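Local coordinates for thioredoxin family protein (Streptococcus pneumoniae, PDB 2YP6) that probably works as a surface-exposed thiol-disulfide oxidoreductase of the thioredoxin fold that helps the bacterium resist extracellular oxidative stress, at residues A[75-80]-A[86-91]; A[105-110]-A[142-147]. All coordinates share one frame; numbering follows the deposited sequence.

Interaction 1 of 2, residues A[75-80]-A[86-91]. With C6W (3-Cyclohexyl-1-Propylphosphocholine), chain E.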
ATOM      1  N   LYS A  75       0.205  -1.632  -0.690  1.00  9.51           N
ATOM      2  CA  LYS A  75       0.291  -2.496   0.486  1.00  9.18           C
ATOM      3  C   LYS A  75      -0.852  -2.242   1.439  1.00 10.82           C
ATOM      4  O   LYS A  75      -1.068  -1.110   1.878  1.00 11.00           O
ATOM      5  CB  LYS A  75       1.599  -2.267   1.227  1.00  9.27           C
ATOM      6  CG  LYS A  75       1.809  -3.137   2.419  1.00 12.03           C
ATOM      7  CD  LYS A  75       3.030  -2.658   3.230  1.00 20.66           C
ATOM      8  CE  LYS A  75       3.429  -3.640   4.283  1.00 27.66           C
ATOM      9  NZ  LYS A  75       4.198  -4.798   3.734  1.00 26.85           N
ATOM     10  N   PHE A  76      -1.563  -3.309   1.768  1.00 11.46           N
ATOM     11  CA  PHE A  76      -2.623  -3.266   2.759  1.00  8.14           C
ATOM     12  C   PHE A  76      -2.060  -3.780   4.067  1.00 12.80           C
ATOM     13  O   PHE A  76      -1.444  -4.843   4.092  1.00 11.04           O
ATOM     14  CB  PHE A  76      -3.819  -4.131   2.310  1.00 13.13           C
ATOM     15  CG  PHE A  76      -4.555  -3.568   1.120  1.00 10.16           C
ATOM     16  CD1 PHE A  76      -4.092  -3.798  -0.179  1.00 11.85           C
ATOM     17  CD2 PHE A  76      -5.676  -2.784   1.288  1.00 13.78           C
ATOM     18  CE1 PHE A  76      -4.730  -3.285  -1.245  1.00 12.58           C
ATOM     19  CE2 PHE A  76      -6.327  -2.263   0.215  1.00 11.38           C
ATOM     20  CZ  PHE A  76      -5.860  -2.502  -1.067  1.00 11.80           C
ATOM     21  N   TRP A  77      -2.275  -3.041   5.142  1.00 10.69           N
ATOM     22  CA  TRP A  77      -1.683  -3.387   6.421  1.00 11.94           C
ATOM     23  C   TRP A  77      -2.469  -2.849   7.613  1.00 12.67           C
ATOM     24  O   TRP A  77      -3.493  -2.212   7.453  1.00 12.69           O
ATOM     25  CB  TRP A  77      -0.234  -2.920   6.474  1.00  9.99           C
ATOM     26  CG  TRP A  77       0.000  -1.417   6.497  1.00  9.99           C
ATOM     27  CD1 TRP A  77      -0.228  -0.530   5.498  1.00 10.51           C
ATOM     28  CD2 TRP A  77       0.543  -0.655   7.594  1.00 10.11           C
ATOM     29  NE1 TRP A  77       0.126   0.749   5.898  1.00 11.67           N
ATOM     30  CE2 TRP A  77       0.613   0.690   7.177  1.00 10.57           C
ATOM     31  CE3 TRP A  77       0.981  -0.991   8.876  1.00 14.55           C
ATOM     32  CZ2 TRP A  77       1.095   1.703   8.010  1.00 12.73           C
ATOM     33  CZ3 TRP A  77       1.470   0.016   9.693  1.00 14.76           C
ATOM     34  CH2 TRP A  77       1.526   1.343   9.257  1.00 13.15           C
ATOM     35  N   ALA A  78      -1.980  -3.147   8.809  1.00 15.68           N
ATOM     36  CA  ALA A  78      -2.597  -2.658  10.046  1.00 13.95           C
ATOM     37  C   ALA A  78      -1.530  -2.520  11.118  1.00 14.41           C
ATOM     38  O   ALA A  78      -0.576  -3.311  11.159  1.00 16.25           O
ATOM     39  CB  ALA A  78      -3.682  -3.606  10.504  1.00 14.96           C
ATOM     40  N   SER A  79      -1.708  -1.531  11.991  1.00 14.74           N
ATOM     41  CA  SER A  79      -0.751  -1.236  13.043  1.00 15.45           C
ATOM     42  C   SER A  79      -0.678  -2.367  14.055  1.00 19.10           C
ATOM     43  O   SER A  79       0.351  -2.515  14.694  1.00 21.05           O
ATOM     44  CB  SER A  79      -1.113   0.077  13.763  1.00 16.31           C
ATOM     45  OG  SER A  79      -2.271  -0.097  14.559  1.00 17.55           O
ATOM     46  N   TRP A  80      -1.751  -3.162  14.183  1.00 17.42           N
ATOM     47  CA  TRP A  80      -1.783  -4.263  15.155  1.00 18.80           C
ATOM     48  C   TRP A  80      -1.115  -5.536  14.684  1.00 21.67           C
ATOM     49  O   TRP A  80      -0.961  -6.475  15.447  1.00 22.66           O
ATOM     50  CB  TRP A  80      -3.231  -4.600  15.568  1.00 23.99           C
ATOM     51  CG  TRP A  80      -4.206  -4.789  14.445  1.00 20.44           C
ATOM     52  CD1 TRP A  80      -5.128  -3.879  14.000  1.00 19.74           C
ATOM     53  CD2 TRP A  80      -4.378  -5.962  13.625  1.00 19.58           C
ATOM     54  NE1 TRP A  80      -5.850  -4.408  12.969  1.00 22.66           N
ATOM     55  CE2 TRP A  80      -5.408  -5.674  12.711  1.00 21.69           C
ATOM     56  CE3 TRP A  80      -3.761  -7.215  13.579  1.00 26.29           C
ATOM     57  CZ2 TRP A  80      -5.835  -6.598  11.754  1.00 25.90           C
ATOM     58  CZ3 TRP A  80      -4.192  -8.132  12.634  1.00 23.40           C
ATOM     59  CH2 TRP A  80      -5.219  -7.818  11.737  1.00 29.49           C
ATOM     60  N   LYS A  86       6.872  -4.839  11.091  1.00 15.95           N
ATOM     61  CA  LYS A  86       8.212  -5.301  10.827  1.00 17.66           C
ATOM     62  C   LYS A  86       8.633  -5.014   9.385  1.00 19.10           C
ATOM     63  O   LYS A  86       9.810  -4.824   9.100  1.00 18.46           O
ATOM     64  CB  LYS A  86       8.308  -6.788  11.157  1.00 19.35           C
ATOM     65  CG  LYS A  86       9.599  -7.439  10.762  1.00 22.52           C
ATOM     66  CD  LYS A  86       9.758  -8.771  11.439  1.00 31.26           C
ATOM     67  CE  LYS A  86      10.795  -9.585  10.699  1.00 42.00           C
ATOM     68  NZ  LYS A  86      11.039 -10.910  11.336  1.00 46.28           N
ATOM     69  N   SER A  87       7.678  -4.975   8.470  1.00 14.48           N
ATOM     70  CA  SER A  87       7.995  -4.749   7.066  1.00 13.76           C
ATOM     71  C   SER A  87       8.077  -3.250   6.712  1.00 14.81           C
ATOM     72  O   SER A  87       8.456  -2.893   5.607  1.00 16.15           O
ATOM     73  CB  SER A  87       6.955  -5.462   6.172  1.00 17.83           C
ATOM     74  OG  SER A  87       5.723  -4.779   6.154  1.00 20.03           O
ATOM     75  N   MET A  88       7.777  -2.352   7.638  1.00 12.95           N
ATOM     76  CA  MET A  88       7.726  -0.939   7.248  1.00 16.80           C
ATOM     77  C   MET A  88       9.119  -0.271   7.011  1.00 13.10           C
ATOM     78  O   MET A  88       9.263   0.489   6.047  1.00 13.01           O
ATOM     79  CB  MET A  88       6.897  -0.107   8.229  1.00 16.20           C
ATOM     80  CG  MET A  88       5.409  -0.443   8.222  1.00 23.14           C
ATOM     81  SD  MET A  88       4.567  -0.125   6.620  1.00 31.79           S
ATOM     82  CE  MET A  88       4.998   1.529   6.465  1.00 16.80           C
ATOM     83  N   PRO A  89      10.107  -0.516   7.894  1.00 14.30           N
ATOM     84  CA  PRO A  89      11.427   0.093   7.626  1.00 15.14           C
ATOM     85  C   PRO A  89      11.990  -0.322   6.254  1.00 14.97           C
ATOM     86  O   PRO A  89      12.570   0.512   5.535  1.00 15.15           O
ATOM     87  CB  PRO A  89      12.298  -0.431   8.769  1.00 16.65           C
ATOM     88  CG  PRO A  89      11.293  -0.577   9.929  1.00 16.65           C
ATOM     89  CD  PRO A  89      10.059  -1.146   9.235  1.00 15.23           C
ATOM     90  N   GLU A  90      11.778  -1.572   5.868  1.00 14.82           N
ATOM     91  CA  GLU A  90      12.271  -2.021   4.581  1.00 15.07           C
ATOM     92  C   GLU A  90      11.540  -1.247   3.474  1.00 13.91           C
ATOM     93  O   GLU A  90      12.145  -0.875   2.481  1.00 14.27           O
ATOM     94  CB  GLU A  90      12.109  -3.529   4.405  1.00 17.80           C
ATOM     95  CG  GLU A  90      12.653  -3.994   3.066  1.00 23.02           C
ATOM     96  CD  GLU A  90      12.589  -5.506   2.867  1.00 30.99           C
ATOM     97  OE1 GLU A  90      11.849  -6.171   3.630  1.00 26.23           O
ATOM     98  OE2 GLU A  90      13.283  -6.005   1.942  1.00 24.49           O
ATOM     99  N   LEU A  91      10.249  -0.967   3.657  1.00 12.88           N
ATOM    100  CA  LEU A  91       9.507  -0.196   2.649  1.00 12.18           C
ATOM    101  C   LEU A  91      10.012   1.256   2.557  1.00 13.47           C
ATOM    102  O   LEU A  91      10.085   1.832   1.463  1.00 12.75           O
ATOM    103  CB  LEU A  91       8.009  -0.220   2.953  1.00 12.17           C
ATOM    104  CG  LEU A  91       7.111   0.351   1.850  1.00 11.86           C
ATOM    105  CD1 LEU A  91       7.354  -0.369   0.537  1.00 14.77           C
ATOM    106  CD2 LEU A  91       5.646   0.283   2.268  1.00 15.45           C
TER
HETATM  107  C2  C6W E1186      -6.077  -8.365  16.720  1.00 66.06           C
HETATM  108  C3  C6W E1186      -7.699  -6.371  16.112  1.00 58.35           C
HETATM  109  C1  C6W E1186      -8.426  -8.493  17.006  1.00 66.28           C
HETATM  110  C4  C6W E1186      -7.040  -7.903  15.068  1.00 57.87           C
HETATM  111  C5  C6W E1186      -7.776  -9.108  14.449  1.00 65.73           C
HETATM  112  C10 C6W E1186      -8.790  -6.214   8.408  1.00 69.67           C
HETATM  113  CAI C6W E1186     -11.214  -6.739   8.496  1.00 69.60           C
HETATM  114  C13 C6W E1186     -11.502  -5.371   7.906  1.00 65.92           C
HETATM  115  C6  C6W E1186     -10.658  -9.528  11.429  1.00 81.59           C
HETATM  116  C7  C6W E1186      -9.685  -8.477  10.861  1.00 81.36           C
HETATM  117  C9  C6W E1186      -9.918  -7.138   8.738  1.00 73.03           C
HETATM  118  O3  C6W E1186      -9.715 -11.400  14.650  1.00 75.19           O
HETATM  119  P   C6W E1186     -10.081 -10.143  13.904  1.00 72.52           P
HETATM  120  O4  C6W E1186     -11.491  -9.961  14.354  1.00 68.16           O
HETATM  121  O1  C6W E1186      -9.157  -8.923  14.354  1.00 69.03           O
HETATM  122  N   C6W E1186      -7.317  -7.711  16.508  1.00 62.79           N
HETATM  123  O2  C6W E1186      -9.981 -10.380  12.325  1.00 81.09           O
HETATM  124  C8  C6W E1186      -9.652  -8.513   9.323  1.00 78.16           C
HETATM  125  C12 C6W E1186     -10.453  -4.512   7.603  1.00 63.13           C
HETATM  126  C11 C6W E1186      -9.054  -4.941   7.861  1.00 66.25           C

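Interaction 2 of 2, residues A[105-110]-A[142-147]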
ATOM      1  N   LEU A 105       2.167   3.130  -2.289  1.00 10.63           N
ATOM      2  CA  LEU A 105       0.967   3.545  -1.563  1.00 10.25           C
ATOM      3  C   LEU A 105       0.631   2.452  -0.579  1.00 10.26           C
ATOM      4  O   LEU A 105       0.705   1.259  -0.912  1.00 11.23           O
ATOM      5  CB  LEU A 105      -0.253   3.710  -2.474  1.00 11.29           C
ATOM      6  CG  LEU A 105      -0.208   4.780  -3.554  1.00 15.11           C
ATOM      7  CD1 LEU A 105      -1.480   4.722  -4.401  1.00 15.12           C
ATOM      8  CD2 LEU A 105      -0.020   6.145  -2.947  1.00 15.98           C
ATOM      9  N   THR A 106       0.280   2.843   0.639  1.00 10.18           N
ATOM     10  CA  THR A 106      -0.171   1.863   1.616  1.00  8.81           C
ATOM     11  C   THR A 106      -1.543   2.273   2.100  1.00 10.97           C
ATOM     12  O   THR A 106      -1.869   3.450   2.057  1.00 10.18           O
ATOM     13  CB  THR A 106       0.805   1.671   2.789  1.00 11.60           C
ATOM     14  OG1 THR A 106       0.620   2.709   3.765  1.00 13.60           O
ATOM     15  CG2 THR A 106       2.254   1.643   2.290  1.00 13.22           C
ATOM     16  N   VAL A 107      -2.319   1.286   2.550  1.00 10.23           N
ATOM     17  CA  VAL A 107      -3.696   1.471   2.972  1.00  9.07           C
ATOM     18  C   VAL A 107      -3.942   0.807   4.332  1.00  9.21           C
ATOM     19  O   VAL A 107      -3.589  -0.365   4.539  1.00 10.88           O
ATOM     20  CB  VAL A 107      -4.680   0.865   1.944  1.00 10.05           C
ATOM     21  CG1 VAL A 107      -6.139   1.256   2.299  1.00 12.91           C
ATOM     22  CG2 VAL A 107      -4.319   1.279   0.500  1.00 13.79           C
ATOM     23  N   ILE A 108      -4.529   1.570   5.249  1.00 11.43           N
ATOM     24  CA  ILE A 108      -5.036   1.033   6.511  1.00 11.41           C
ATOM     25  C   ILE A 108      -6.535   1.321   6.569  1.00 13.60           C
ATOM     26  O   ILE A 108      -7.064   2.090   5.778  1.00 12.61           O
ATOM     27  CB  ILE A 108      -4.336   1.629   7.751  1.00 11.76           C
ATOM     28  CG1 ILE A 108      -4.621   3.113   7.856  1.00 11.89           C
ATOM     29  CG2 ILE A 108      -2.842   1.395   7.705  1.00 12.55           C
ATOM     30  CD1 ILE A 108      -4.280   3.757   9.198  1.00 15.01           C
ATOM     31  N   ALA A 109      -7.208   0.695   7.521  1.00 13.15           N
ATOM     32  CA  ALA A 109      -8.630   0.887   7.733  1.00 12.33           C
ATOM     33  C   ALA A 109      -8.799   1.454   9.132  1.00 15.23           C
ATOM     34  O   ALA A 109      -8.994   0.697  10.101  1.00 13.98           O
ATOM     35  CB  ALA A 109      -9.351  -0.427   7.598  1.00 17.65           C
ATOM     36  N   PRO A 110      -8.674   2.783   9.260  1.00 15.52           N
ATOM     37  CA  PRO A 110      -8.608   3.375  10.596  1.00 14.55           C
ATOM     38  C   PRO A 110      -9.874   3.077  11.415  1.00 15.85           C
ATOM     39  O   PRO A 110     -10.981   3.135  10.889  1.00 16.14           O
ATOM     40  CB  PRO A 110      -8.442   4.871  10.334  1.00 17.84           C
ATOM     41  CG  PRO A 110      -8.708   5.082   8.912  1.00 25.51           C
ATOM     42  CD  PRO A 110      -8.574   3.786   8.186  1.00 19.28           C
ATOM     43  N   THR A 142     -13.966  -0.194   2.158  1.00 21.10           N
ATOM     44  CA  THR A 142     -14.393  -0.623   0.831  1.00 20.96           C
ATOM     45  C   THR A 142     -13.241  -0.927  -0.121  1.00 18.81           C
ATOM     46  O   THR A 142     -13.409  -1.666  -1.083  1.00 18.81           O
ATOM     47  CB  THR A 142     -15.335   0.396   0.185  1.00 22.33           C
ATOM     48  OG1 THR A 142     -14.752   1.693   0.235  1.00 27.74           O
ATOM     49  CG2 THR A 142     -16.644   0.400   0.911  1.00 27.35           C
ATOM     50  N   THR A 143     -12.077  -0.354   0.143  1.00 17.24           N
ATOM     51  CA  THR A 143     -10.900  -0.685  -0.635  1.00 15.44           C
ATOM     52  C   THR A 143     -10.351  -2.046  -0.202  1.00 18.23           C
ATOM     53  O   THR A 143     -10.024  -2.872  -1.039  1.00 14.45           O
ATOM     54  CB  THR A 143      -9.800   0.373  -0.496  1.00 14.26           C
ATOM     55  OG1 THR A 143     -10.358   1.673  -0.627  1.00 18.68           O
ATOM     56  CG2 THR A 143      -8.715   0.178  -1.561  1.00 13.27           C
ATOM     57  N   PHE A 144     -10.266  -2.294   1.100  1.00 18.59           N
ATOM     58  CA  PHE A 144      -9.949  -3.638   1.579  1.00 15.59           C
ATOM     59  C   PHE A 144     -10.924  -4.670   0.997  1.00 16.86           C
ATOM     60  O   PHE A 144     -10.528  -5.768   0.651  1.00 16.70           O
ATOM     61  CB  PHE A 144     -10.022  -3.726   3.106  1.00 16.58           C
ATOM     62  CG  PHE A 144      -8.729  -3.354   3.814  1.00 15.51           C
ATOM     63  CD1 PHE A 144      -8.361  -2.029   3.969  1.00 14.95           C
ATOM     64  CD2 PHE A 144      -7.910  -4.340   4.357  1.00 18.24           C
ATOM     65  CE1 PHE A 144      -7.182  -1.679   4.642  1.00 14.29           C
ATOM     66  CE2 PHE A 144      -6.735  -4.000   5.044  1.00 17.74           C
ATOM     67  CZ  PHE A 144      -6.371  -2.668   5.187  1.00 14.54           C
ATOM     68  N   GLN A 145     -12.208  -4.328   0.962  1.00 18.43           N
ATOM     69  CA  GLN A 145     -13.198  -5.232   0.405  1.00 20.01           C
ATOM     70  C   GLN A 145     -12.976  -5.414  -1.095  1.00 19.20           C
ATOM     71  O   GLN A 145     -13.011  -6.539  -1.603  1.00 21.10           O
ATOM     72  CB  GLN A 145     -14.609  -4.703   0.660  1.00 22.13           C
ATOM     73  CG  GLN A 145     -15.704  -5.643   0.226  1.00 43.05           C
ATOM     74  CD  GLN A 145     -17.089  -5.143   0.624  1.00 52.70           C
ATOM     75  OE1 GLN A 145     -17.229  -4.093   1.259  1.00 57.97           O
ATOM     76  NE2 GLN A 145     -18.115  -5.894   0.251  1.00 48.17           N
ATOM     77  N   ALA A 146     -12.769  -4.310  -1.803  1.00 18.24           N
ATOM     78  CA  ALA A 146     -12.600  -4.373  -3.244  1.00 17.76           C
ATOM     79  C   ALA A 146     -11.412  -5.251  -3.632  1.00 21.42           C
ATOM     80  O   ALA A 146     -11.461  -5.951  -4.648  1.00 18.11           O
ATOM     81  CB  ALA A 146     -12.421  -2.986  -3.824  1.00 20.42           C
ATOM     82  N   TYR A 147     -10.334  -5.186  -2.853  1.00 20.19           N
ATOM     83  CA  TYR A 147      -9.130  -5.950  -3.157  1.00 16.29           C
ATOM     84  C   TYR A 147      -9.138  -7.346  -2.492  1.00 17.06           C
ATOM     85  O   TYR A 147      -8.129  -8.080  -2.511  1.00 17.20           O
ATOM     86  CB  TYR A 147      -7.866  -5.131  -2.780  1.00 13.93           C
ATOM     87  CG  TYR A 147      -7.514  -4.067  -3.804  1.00 11.67           C
ATOM     88  CD1 TYR A 147      -8.245  -2.905  -3.921  1.00 13.45           C
ATOM     89  CD2 TYR A 147      -6.448  -4.252  -4.684  1.00 12.00           C
ATOM     90  CE1 TYR A 147      -7.936  -1.967  -4.886  1.00 13.42           C
ATOM     91  CE2 TYR A 147      -6.134  -3.311  -5.624  1.00 13.02           C
ATOM     92  CZ  TYR A 147      -6.894  -2.184  -5.742  1.00 12.18           C
ATOM     93  OH  TYR A 147      -6.555  -1.251  -6.685  1.00 14.27           O
TER

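Interaction 1 of 2, residues A[75-80]-A[86-91]
Lys-75, in strand 71-76, and Trp-77, two residues on, face segment 86-91, where helix 82-86 gives way to helix 88-96. The backbones stay well apart: the closest CA pairs are Lys-75 with Leu-91, 9.7 Å, and Trp-77 with Met-88, 9.8 Å. Met-88 SD sits over one indole face of Trp-77, 4.0 Å from the centroid of its six-membered ring and 6° off the normal, a Met-aromatic contact that suits a flexible, polarisable thioether. Lys-75 runs extended, CG anti to its own N (chi1 -178°), and bends only at its last torsion, where NZ donates to Ser-87 OG at 2.9 Å. Ser-87 OG also bonds Cys-84 O, while Glu-155 forms a salt bridge with the buried ammonium and probably balances its charge. The aliphatic part of Lys-75 slides past Leu-91, Lys-75 CD lying 4.1 Å from Leu-91 CD2. Trp-80 lies between Ala-78 CB on one face and the choline end of bound 3-cyclohexyl-1-propylphosphocholine on the other, ligand C4 3.4 Å above the ring plane. Strand 71-76, helix 88-96 and parallel strand 102-108 form a beta-alpha-beta unit with the Cys-81–Cys-84 disulfide at the start of helix 82-86, as in thioredoxins; helix 120-127 also touches Trp-77.

Interaction 2 of 2, residues A[105-110]-A[142-147]
Phe-144 pushes its ring from helix 142-146 against the backbone where strand 102-108 runs out, overlapping the peptide link between Ile-108 and Ala-109. Its CE1 corner does most of the touching: Phe-144 CE1 lies 3.6 Å from Ile-108 C and 3.7 Å from Ala-109 N. The neighbouring CZ comes within 3.7 Å of Val-107 O, so one side of the ring follows the main chain across three residues. These backbone atoms approach obliquely, whereas Ile-108 CA lies at the rim in the plane of the ring.

Two small aliphatic groups complete the seat. Val-107 turns CG1 anti to its backbone N (chi1 -172°), and this methyl meets Phe-144 CE1 at 3.9 Å as the two side chains slide past each other in opposite directions. Ala-109 CB touches CE1 at a similar distance and also approaches CD1. A branched valine and a short alanine suit these positions because both offer methyl groups to the ring while the ring still comes close to the chain. Ile-108, between them, directs its side chain away from the helix, as the alternation of a strand requires, and contributes mainly its backbone. The grip is therefore van der Waals in character, between one corner of an aromatic ring and buried main chain.

At the helix, Asp-138 holds Phe-144 N and Thr-143 OG1, fixing the backbone from which the ring projects. The same ring belongs to the pocket occupied by 3-cyclohexyl-1-propylphosphocholine and meets Phe-76 edge-to-face. Helix 142-146 thereby packs on one face of the central sheet of the thioredoxin fold, over strands 102-108 and 71-76, while Ile-108 on the other side of its strand reaches Trp-77 and strand 135-137.

From the N terminus, strand 71-76 leads through the Cys-81–Cys-84 disulfide and helix 82-86 into helix 88-96, and interaction 1 closes this short loop. The chain then enters strand 102-108, and interaction 2 closes a longer loop that includes helix 120-127 and strand 135-137. The two contacts follow in series, neither nested nor crossed. They meet because strands 71-76 and 102-108 are parallel neighbours in the sheet: Lys-75 O lies 2.8 Å from Val-107 N, a probable hydrogen bond, and Trp-77 NE1 bonds Thr-106 OG1. Together they join helices 88-96 and 142-146 to the core of a thioredoxin fold. Trp-80 and Phe-144 bring both contacts to the ligand pocket.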